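Probable glutaminase ybaS (Escherichia coli, PDB 1U60) catalyses the hydrolysis of L-glutamine to L-glutamate and ammonium, as a serine-dependent glutaminase of the beta-lactamase clan. Local coordinates at residues A42-V46 with T202-T207; V254-G258 with L267-P271; V132-W136 with D190-Q195. All coordinates share one frame; numbering follows the deposited sequence.

Interaction 1: residues A42-V46 with T202-T207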
loop_
_atom_site.group_PDB
_atom_site.type_symbol
_atom_site.label_atom_id
_atom_site.label_comp_id
_atom_site.label_asym_id
_atom_site.label_seq_id
_atom_site.Cartn_x
_atom_site.Cartn_y
_atom_site.Cartn_z
ATOM N N ALA A 42 -25.702 -6.799 -0.555
ATOM C CA ALA A 42 -25.945 -5.555 -1.264
ATOM C C ALA A 42 -24.663 -5.029 -1.837
ATOM O O ALA A 42 -23.566 -5.331 -1.323
ATOM C CB ALA A 42 -26.594 -4.530 -0.368
ATOM N N VAL A 43 -24.814 -4.270 -2.905
ATOM C CA VAL A 43 -23.708 -3.541 -3.487
ATOM C C VAL A 43 -24.235 -2.211 -4.030
ATOM O O VAL A 43 -25.389 -2.091 -4.496
ATOM C CB VAL A 43 -22.984 -4.361 -4.553
ATOM C CG1 VAL A 43 -23.958 -4.858 -5.624
ATOM C CG2 VAL A 43 -21.862 -3.586 -5.147
ATOM N N ALA A 44 -23.414 -1.176 -3.923
ATOM C CA ALA A 44 -23.822 0.166 -4.357
ATOM C C ALA A 44 -22.652 0.998 -4.853
ATOM O O ALA A 44 -21.548 0.859 -4.389
ATOM C CB ALA A 44 -24.521 0.952 -3.213
ATOM N N ILE A 45 -22.979 1.952 -5.739
ATOM C CA ILE A 45 -22.118 3.032 -6.152
ATOM C C ILE A 45 -22.788 4.362 -5.772
ATOM O O ILE A 45 -23.986 4.560 -5.951
ATOM C CB ILE A 45 -21.973 3.031 -7.678
ATOM C CG1 ILE A 45 -21.196 1.822 -8.181
ATOM C CG2 ILE A 45 -21.370 4.330 -8.177
ATOM C CD1 ILE A 45 -21.287 1.577 -9.691
ATOM N N VAL A 46 -21.979 5.270 -5.223
ATOM C CA VAL A 46 -22.345 6.652 -5.108
ATOM C C VAL A 46 -21.270 7.463 -5.829
ATOM O O VAL A 46 -20.100 7.404 -5.477
ATOM C CB VAL A 46 -22.493 7.098 -3.663
ATOM C CG1 VAL A 46 -22.797 8.643 -3.652
ATOM C CG2 VAL A 46 -23.633 6.306 -2.988
ATOM N N THR A 202 -25.712 0.051 2.945
ATOM C CA THR A 202 -24.684 -0.035 1.910
ATOM C C THR A 202 -24.572 1.281 1.129
ATOM O O THR A 202 -23.478 1.638 0.666
ATOM C CB THR A 202 -24.967 -1.204 1.011
ATOM O OG1 THR A 202 -24.876 -2.414 1.789
ATOM C CG2 THR A 202 -23.897 -1.388 -0.090
ATOM N N ILE A 203 -25.702 1.963 0.932
ATOM C CA ILE A 203 -25.673 3.263 0.271
ATOM C C ILE A 203 -24.909 4.270 1.110
ATOM O O ILE A 203 -24.166 5.083 0.576
ATOM C CB ILE A 203 -27.092 3.680 -0.143
ATOM C CG1 ILE A 203 -27.483 2.826 -1.374
ATOM C CG2 ILE A 203 -27.148 5.129 -0.566
ATOM C CD1 ILE A 203 -28.902 2.878 -1.733
ATOM N N GLU A 204 -25.149 4.259 2.422
ATOM C CA GLU A 204 -24.432 5.130 3.339
ATOM C C GLU A 204 -22.942 4.848 3.344
ATOM O O GLU A 204 -22.137 5.768 3.314
ATOM C CB GLU A 204 -25.040 5.011 4.722
ATOM C CG GLU A 204 -26.415 5.687 4.714
ATOM C CD GLU A 204 -27.311 5.350 5.915
ATOM O OE1 GLU A 204 -27.050 4.352 6.658
ATOM O OE2 GLU A 204 -28.333 6.090 6.052
ATOM N N LEU A 205 -22.576 3.566 3.304
ATOM C CA LEU A 205 -21.153 3.207 3.196
ATOM C C LEU A 205 -20.532 3.711 1.914
ATOM O O LEU A 205 -19.433 4.273 1.932
ATOM C CB LEU A 205 -20.961 1.722 3.382
ATOM C CG LEU A 205 -19.547 1.156 3.331
ATOM C CD1 LEU A 205 -18.685 1.903 4.368
ATOM C CD2 LEU A 205 -19.492 -0.334 3.597
ATOM N N ALA A 206 -21.222 3.517 0.799
ATOM C CA ALA A 206 -20.773 4.038 -0.479
ATOM C C ALA A 206 -20.676 5.539 -0.495
ATOM O O ALA A 206 -19.832 6.093 -1.175
ATOM C CB ALA A 206 -21.640 3.533 -1.639
ATOM N N THR A 207 -21.529 6.214 0.293
ATOM C CA THR A 207 -21.460 7.655 0.424
ATOM C C THR A 207 -20.187 8.122 1.128
ATOM O O THR A 207 -19.585 9.098 0.714
ATOM C CB THR A 207 -22.697 8.149 1.176
ATOM O OG1 THR A 207 -23.890 7.804 0.449
ATOM C CG2 THR A 207 -22.671 9.653 1.258
#

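Interaction 2: residues V254-G258 with L267-P271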
loop_
_atom_site.group_PDB
_atom_site.type_symbol
_atom_site.label_atom_id
_atom_site.label_comp_id
_atom_site.label_asym_id
_atom_site.label_seq_id
_atom_site.Cartn_x
_atom_site.Cartn_y
_atom_site.Cartn_z
ATOM N N VAL A 254 -7.406 -5.662 -6.961
ATOM C CA VAL A 254 -8.379 -4.606 -7.182
ATOM C C VAL A 254 -7.720 -3.228 -7.422
ATOM O O VAL A 254 -8.161 -2.447 -8.291
ATOM C CB VAL A 254 -9.316 -4.522 -5.950
ATOM C CG1 VAL A 254 -10.386 -3.488 -6.165
ATOM C CG2 VAL A 254 -9.987 -5.867 -5.673
ATOM N N GLY A 255 -6.674 -2.907 -6.648
ATOM C CA GLY A 255 -5.955 -1.658 -6.823
ATOM C C GLY A 255 -6.727 -0.386 -6.469
ATOM O O GLY A 255 -6.516 0.699 -7.036
ATOM N N LEU A 256 -7.620 -0.513 -5.510
ATOM C CA LEU A 256 -8.293 0.645 -4.985
ATOM C C LEU A 256 -8.194 0.645 -3.466
ATOM O O LEU A 256 -8.308 -0.406 -2.826
ATOM C CB LEU A 256 -9.762 0.635 -5.361
ATOM C CG LEU A 256 -10.154 0.672 -6.832
ATOM C CD1 LEU A 256 -11.658 0.432 -6.953
ATOM C CD2 LEU A 256 -9.774 1.975 -7.464
ATOM N N PRO A 257 -8.022 1.822 -2.876
ATOM C CA PRO A 257 -8.012 1.923 -1.396
ATOM C C PRO A 257 -9.315 1.470 -0.814
ATOM O O PRO A 257 -10.357 1.904 -1.266
ATOM C CB PRO A 257 -7.786 3.406 -1.115
ATOM C CG PRO A 257 -7.877 4.090 -2.447
ATOM C CD PRO A 257 -7.838 3.127 -3.534
ATOM N N GLY A 258 -9.237 0.617 0.194
ATOM C CA GLY A 258 -10.442 -0.015 0.727
ATOM C C GLY A 258 -10.411 -0.133 2.240
ATOM O O GLY A 258 -9.412 0.141 2.910
ATOM N N LEU A 267 -15.679 -1.243 1.718
ATOM C CA LEU A 267 -15.665 0.046 1.002
ATOM C C LEU A 267 -14.462 0.112 0.097
ATOM O O LEU A 267 -13.347 -0.283 0.480
ATOM C CB LEU A 267 -15.536 1.142 2.038
ATOM C CG LEU A 267 -15.270 2.587 1.543
ATOM C CD1 LEU A 267 -16.484 3.104 0.776
ATOM C CD2 LEU A 267 -14.910 3.449 2.737
ATOM N N ALA A 268 -14.647 0.677 -1.086
ATOM C CA ALA A 268 -13.522 1.082 -1.884
ATOM C C ALA A 268 -13.730 2.475 -2.468
ATOM O O ALA A 268 -14.855 2.893 -2.726
ATOM C CB ALA A 268 -13.307 0.111 -2.983
ATOM N N VAL A 269 -12.637 3.189 -2.691
ATOM C CA VAL A 269 -12.705 4.546 -3.239
ATOM C C VAL A 269 -12.003 4.597 -4.581
ATOM O O VAL A 269 -10.865 4.185 -4.699
ATOM C CB VAL A 269 -12.026 5.537 -2.259
ATOM C CG1 VAL A 269 -12.093 6.951 -2.844
ATOM C CG2 VAL A 269 -12.709 5.430 -0.918
ATOM N N VAL A 270 -12.675 5.172 -5.585
ATOM C CA VAL A 270 -12.074 5.514 -6.868
ATOM C C VAL A 270 -11.806 7.030 -6.838
ATOM O O VAL A 270 -12.747 7.832 -6.963
ATOM C CB VAL A 270 -12.973 5.121 -8.086
ATOM C CG1 VAL A 270 -12.226 5.349 -9.391
ATOM C CG2 VAL A 270 -13.384 3.655 -8.000
ATOM N N PRO A 271 -10.563 7.441 -6.591
ATOM C CA PRO A 271 -10.260 8.866 -6.392
ATOM C C PRO A 271 -10.758 9.680 -7.598
ATOM O O PRO A 271 -10.496 9.346 -8.778
ATOM C CB PRO A 271 -8.711 8.889 -6.277
ATOM C CG PRO A 271 -8.334 7.557 -5.852
ATOM C CD PRO A 271 -9.344 6.623 -6.506
#

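Interaction 3: residues V132-W136 with D190-Q195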
loop_
_atom_site.group_PDB
_atom_site.type_symbol
_atom_site.label_atom_id
_atom_site.label_comp_id
_atom_site.label_asym_id
_atom_site.label_seq_id
_atom_site.Cartn_x
_atom_site.Cartn_y
_atom_site.Cartn_z
ATOM N N VAL A 132 -15.259 13.323 27.639
ATOM C CA VAL A 132 -15.542 12.063 26.914
ATOM C C VAL A 132 -16.790 12.192 26.024
ATOM O O VAL A 132 -16.834 11.714 24.889
ATOM C CB VAL A 132 -15.646 10.854 27.864
ATOM C CG1 VAL A 132 -16.760 11.020 28.879
ATOM C CG2 VAL A 132 -15.843 9.554 27.067
ATOM N N GLU A 133 -17.823 12.865 26.523
ATOM C CA GLU A 133 -19.035 12.986 25.718
ATOM C C GLU A 133 -18.861 13.879 24.498
ATOM O O GLU A 133 -19.458 13.584 23.473
ATOM C CB GLU A 133 -20.228 13.460 26.543
ATOM C CG GLU A 133 -20.578 12.464 27.660
ATOM C CD GLU A 133 -20.872 11.046 27.151
ATOM O OE1 GLU A 133 -21.487 10.944 26.043
ATOM O OE2 GLU A 133 -20.518 10.056 27.868
ATOM N N GLN A 134 -18.081 14.954 24.611
ATOM C CA GLN A 134 -17.763 15.773 23.455
ATOM C C GLN A 134 -16.951 14.949 22.451
ATOM O O GLN A 134 -17.180 15.072 21.247
ATOM C CB GLN A 134 -16.968 17.003 23.841
ATOM C CG GLN A 134 -16.617 17.865 22.650
ATOM C CD GLN A 134 -16.005 19.201 23.019
ATOM O OE1 GLN A 134 -15.011 19.245 23.718
ATOM N NE2 GLN A 134 -16.547 20.279 22.474
ATOM N N ARG A 135 -16.032 14.132 22.960
ATOM C CA ARG A 135 -15.214 13.282 22.088
ATOM C C ARG A 135 -16.146 12.410 21.233
ATOM O O ARG A 135 -15.988 12.315 20.027
ATOM C CB ARG A 135 -14.244 12.436 22.898
ATOM C CG ARG A 135 -13.242 11.618 22.057
ATOM C CD ARG A 135 -12.233 10.812 22.909
ATOM N NE ARG A 135 -11.496 11.726 23.753
ATOM C CZ ARG A 135 -10.528 12.516 23.339
ATOM N NH1 ARG A 135 -10.020 12.458 22.103
ATOM N NH2 ARG A 135 -9.998 13.344 24.208
ATOM N N TRP A 136 -17.166 11.847 21.868
ATOM C CA TRP A 136 -18.118 10.948 21.189
ATOM C C TRP A 136 -18.947 11.757 20.224
ATOM O O TRP A 136 -19.089 11.392 19.071
ATOM C CB TRP A 136 -18.976 10.153 22.204
ATOM C CG TRP A 136 -20.166 9.506 21.566
ATOM C CD1 TRP A 136 -21.511 9.712 21.876
ATOM C CD2 TRP A 136 -20.148 8.665 20.421
ATOM N NE1 TRP A 136 -22.293 8.977 21.015
ATOM C CE2 TRP A 136 -21.492 8.332 20.109
ATOM C CE3 TRP A 136 -19.121 8.150 19.598
ATOM C CZ2 TRP A 136 -21.825 7.511 19.027
ATOM C CZ3 TRP A 136 -19.462 7.338 18.543
ATOM C CH2 TRP A 136 -20.792 7.026 18.259
ATOM N N ASP A 190 -13.718 3.467 25.630
ATOM C CA ASP A 190 -15.153 3.624 25.587
ATOM C C ASP A 190 -15.568 4.245 24.236
ATOM O O ASP A 190 -16.436 3.726 23.569
ATOM C CB ASP A 190 -15.561 4.507 26.778
ATOM C CG ASP A 190 -17.019 4.944 26.785
ATOM O OD1 ASP A 190 -17.896 4.464 25.999
ATOM O OD2 ASP A 190 -17.374 5.821 27.598
ATOM N N VAL A 191 -14.963 5.349 23.861
ATOM C CA VAL A 191 -15.423 6.044 22.655
ATOM C C VAL A 191 -15.136 5.213 21.418
ATOM O O VAL A 191 -15.948 5.171 20.507
ATOM C CB VAL A 191 -14.884 7.450 22.565
ATOM C CG1 VAL A 191 -15.335 8.136 21.312
ATOM C CG2 VAL A 191 -15.405 8.238 23.777
ATOM N N TYR A 192 -13.988 4.549 21.421
ATOM C CA TYR A 192 -13.637 3.668 20.307
ATOM C C TYR A 192 -14.739 2.589 20.138
ATOM O O TYR A 192 -15.192 2.286 19.035
ATOM C CB TYR A 192 -12.253 3.011 20.495
ATOM C CG TYR A 192 -12.020 2.056 19.352
ATOM C CD1 TYR A 192 -11.820 2.552 18.079
ATOM C CD2 TYR A 192 -12.156 0.669 19.505
ATOM C CE1 TYR A 192 -11.686 1.748 17.017
ATOM C CE2 TYR A 192 -12.009 -0.172 18.398
ATOM C CZ TYR A 192 -11.781 0.395 17.157
ATOM O OH TYR A 192 -11.713 -0.349 16.009
ATOM N N THR A 193 -15.184 2.021 21.260
ATOM C CA THR A 193 -16.266 1.032 21.260
ATOM C C THR A 193 -17.575 1.592 20.690
ATOM O O THR A 193 -18.205 0.967 19.840
ATOM C CB THR A 193 -16.465 0.513 22.679
ATOM O OG1 THR A 193 -15.223 -0.052 23.122
ATOM C CG2 THR A 193 -17.460 -0.607 22.705
ATOM N N ARG A 194 -17.921 2.796 21.110
ATOM C CA ARG A 194 -19.102 3.510 20.585
ATOM C C ARG A 194 -19.016 3.703 19.096
ATOM O O ARG A 194 -19.993 3.459 18.391
ATOM C CB ARG A 194 -19.299 4.880 21.244
ATOM C CG ARG A 194 -19.552 4.823 22.745
ATOM C CD ARG A 194 -19.875 6.182 23.320
ATOM N NE ARG A 194 -19.513 6.371 24.723
ATOM C CZ ARG A 194 -19.805 7.481 25.429
ATOM N NH1 ARG A 194 -20.494 8.466 24.881
ATOM N NH2 ARG A 194 -19.413 7.602 26.677
ATOM N N GLN A 195 -17.864 4.161 18.604
ATOM C CA GLN A 195 -17.752 4.515 17.184
ATOM C C GLN A 195 -17.931 3.300 16.278
ATOM O O GLN A 195 -18.394 3.396 15.129
ATOM C CB GLN A 195 -16.459 5.259 16.903
ATOM C CG GLN A 195 -15.246 4.366 16.695
ATOM C CD GLN A 195 -14.009 5.108 16.325
ATOM O OE1 GLN A 195 -13.206 4.628 15.456
ATOM N NE2 GLN A 195 -13.774 6.198 16.960
#

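Interaction 1: residues A42-V46 with T202-T207
Ala44 and Val46 of strand 42-46 lie against Thr202, Ile203 and Ala206 at the start of helix 202-213, the helix-on-sheet layer of the beta-lactamase-like fold. The axes of the segments 42-46 and 202-207 cross at -39° and approach to 7.2 Å, a close approach that goes with alanines from both sides in the interface. Alternation along the strand settles which residues take part: Ala42, Ala44 and Val46 face this helix, while Val43 and Ile45 turn to the other face of the sheet, packed by helices 4-18 and 290-303.

Apolar packing carries the contact. The methyl of Ala44 sits among Thr202 CG2, Ile203 CG1 and the CB of Ala206, with Ala44 CB to Ile203 CG1 at 4.0 Å. Val46 then reaches the next turn, its CG2 lying 3.7 Å from Ala206 CB. That branch is the one anti to the carbonyl carbon, since CG1 takes the place anti to N (chi1 176°). On Thr202 it is the methyl, CG2, that meets the strand at Ala44, whereas OG1 touches Ala42 CB.

The strand's backbone is paired with its neighbours in the sheet, Ala44 with Ala277 of strand 274-279. In the helix, Ile203 O accepts from both Thr207 N and Thr207 OG1, which arrive from opposite faces of the carbonyl plane; the Thr207 OG1 to Ile203 O bond is 2.7 Å long, and the same OG1 borders Val46 CG2 at 3.8 Å.

Interaction 2: residues V254-G258 with L267-P271
Leu267 meets the other segment through its backbone: its carbonyl oxygen comes within 2.9 Å of the CA of Gly258, which has no side chain and lies close against that carbonyl. The Leu267 side chain packs on Leu205 and Leu208 of helix 202-213, which covers this face of the sheet.

Ala268 stands opposite Gly258 as a non-hydrogen-bonded antiparallel pair, their CA atoms 4.2 Å apart. Its CA also makes a CA-H...O contact of 3.3 Å with Pro257 O, and Ala268 CB packs against Leu256 CB at 4.3 Å. Here strand 258-260 joins strand 265-270 as the outermost member of the five-stranded antiparallel sheet of the beta-lactamase-like fold, entering from the loop that follows helix 247-253.

Val269 supplies the one hydrogen bond between the segments. Its N-H points to Pro257 O over 3.0 Å, with 154° at the hydrogen, and meets the carbonyl almost head-on (C=O...N angle 171°). Val269 O has no hydrogen-bonding partner in the model; among its neighbours are Pro257 CD at 3.4 Å and Leu256 CD2 at 3.7 Å.

Val270 turns its CB away from the loop, yet Val270 CG2 still reaches both methyls of Leu256, coming to 3.8 Å from Leu256 CD1; the two side chains cross obliquely. Leu256 also packs on Ala300 of helix 290-303. At the strand's end Pro271 meets Val307 of the second subunit, while Pro257 rests on Phe308 of that same neighbour.

Interaction 3: residues V132-W136 with D190-Q195
Arg194 NH2 is gripped from two sides, by Glu133 OE2 across the contact and by Asp190 OD2 one turn back on its own helix, each at 2.9 Å. The guanidinium meets Glu133 end-on, with NH1 completing the pair at OE1, and Asp190 side-on, with Arg194 NE giving a 2.8 Å bond to Asp190 OD1. Both Glu133 oxygens are approached on their syn sides but well out of the carboxylate plane, and the carboxylate and guanidinium planes stand 27° apart. Glu133 starts out facing away from helix 185-195; a bend at chi2 (-57°) swings its carboxylate back to the arginine.

Closer to the helix backbone, the Arg194 stem runs extended over the indole of Trp136. Arg194 CB makes a CH-pi contact with the six-membered ring of Trp136, 3.7 Å from its centre, and Arg194 CD lies near Trp136 CG and CD2. The guanidinium is steeply inclined to the ring, 62° between planes, and turns its edge to Trp136 CD1. Val191 CG1 lies at the indole's edge, near its plane, while Val191 CG2 packs 3.6 Å from Val132 CG2.

Tyr192, predicted to bind substrate, points to the other side of helix 185-195, against helix 117-126. With two carboxylates sharing one guanidinium, the group's rotation is fixed by four bonds, and its positive charge probably offsets the repulsion between Glu133 and Asp190, whose OE2 and OD2 are 5.3 Å apart.

How the interactions relate
Interactions 1 and 2 belong to the same five-stranded antiparallel sheet, their centres 13 Å apart. They touch where Leu205 O meets Leu267 CD1 at 3.4 Å, for helix 202-213 covers both strand 42-47 and strand 265-270. Interaction 3 joins two helices of the helical part of the chain, its centre about 25 Å from that of interaction 1 and 28 Å from that of interaction 2, on the other side of the chain's centre from the latter. In sequence, interaction 3 is nested in the loop closed by interaction 1, and interaction 2 follows. The helical region is thus inserted between sheet strands 52-56 and 258-260, and most of the predicted substrate-binding residues, Ser66 and Tyr192 among them, lie in the sequence between those strands.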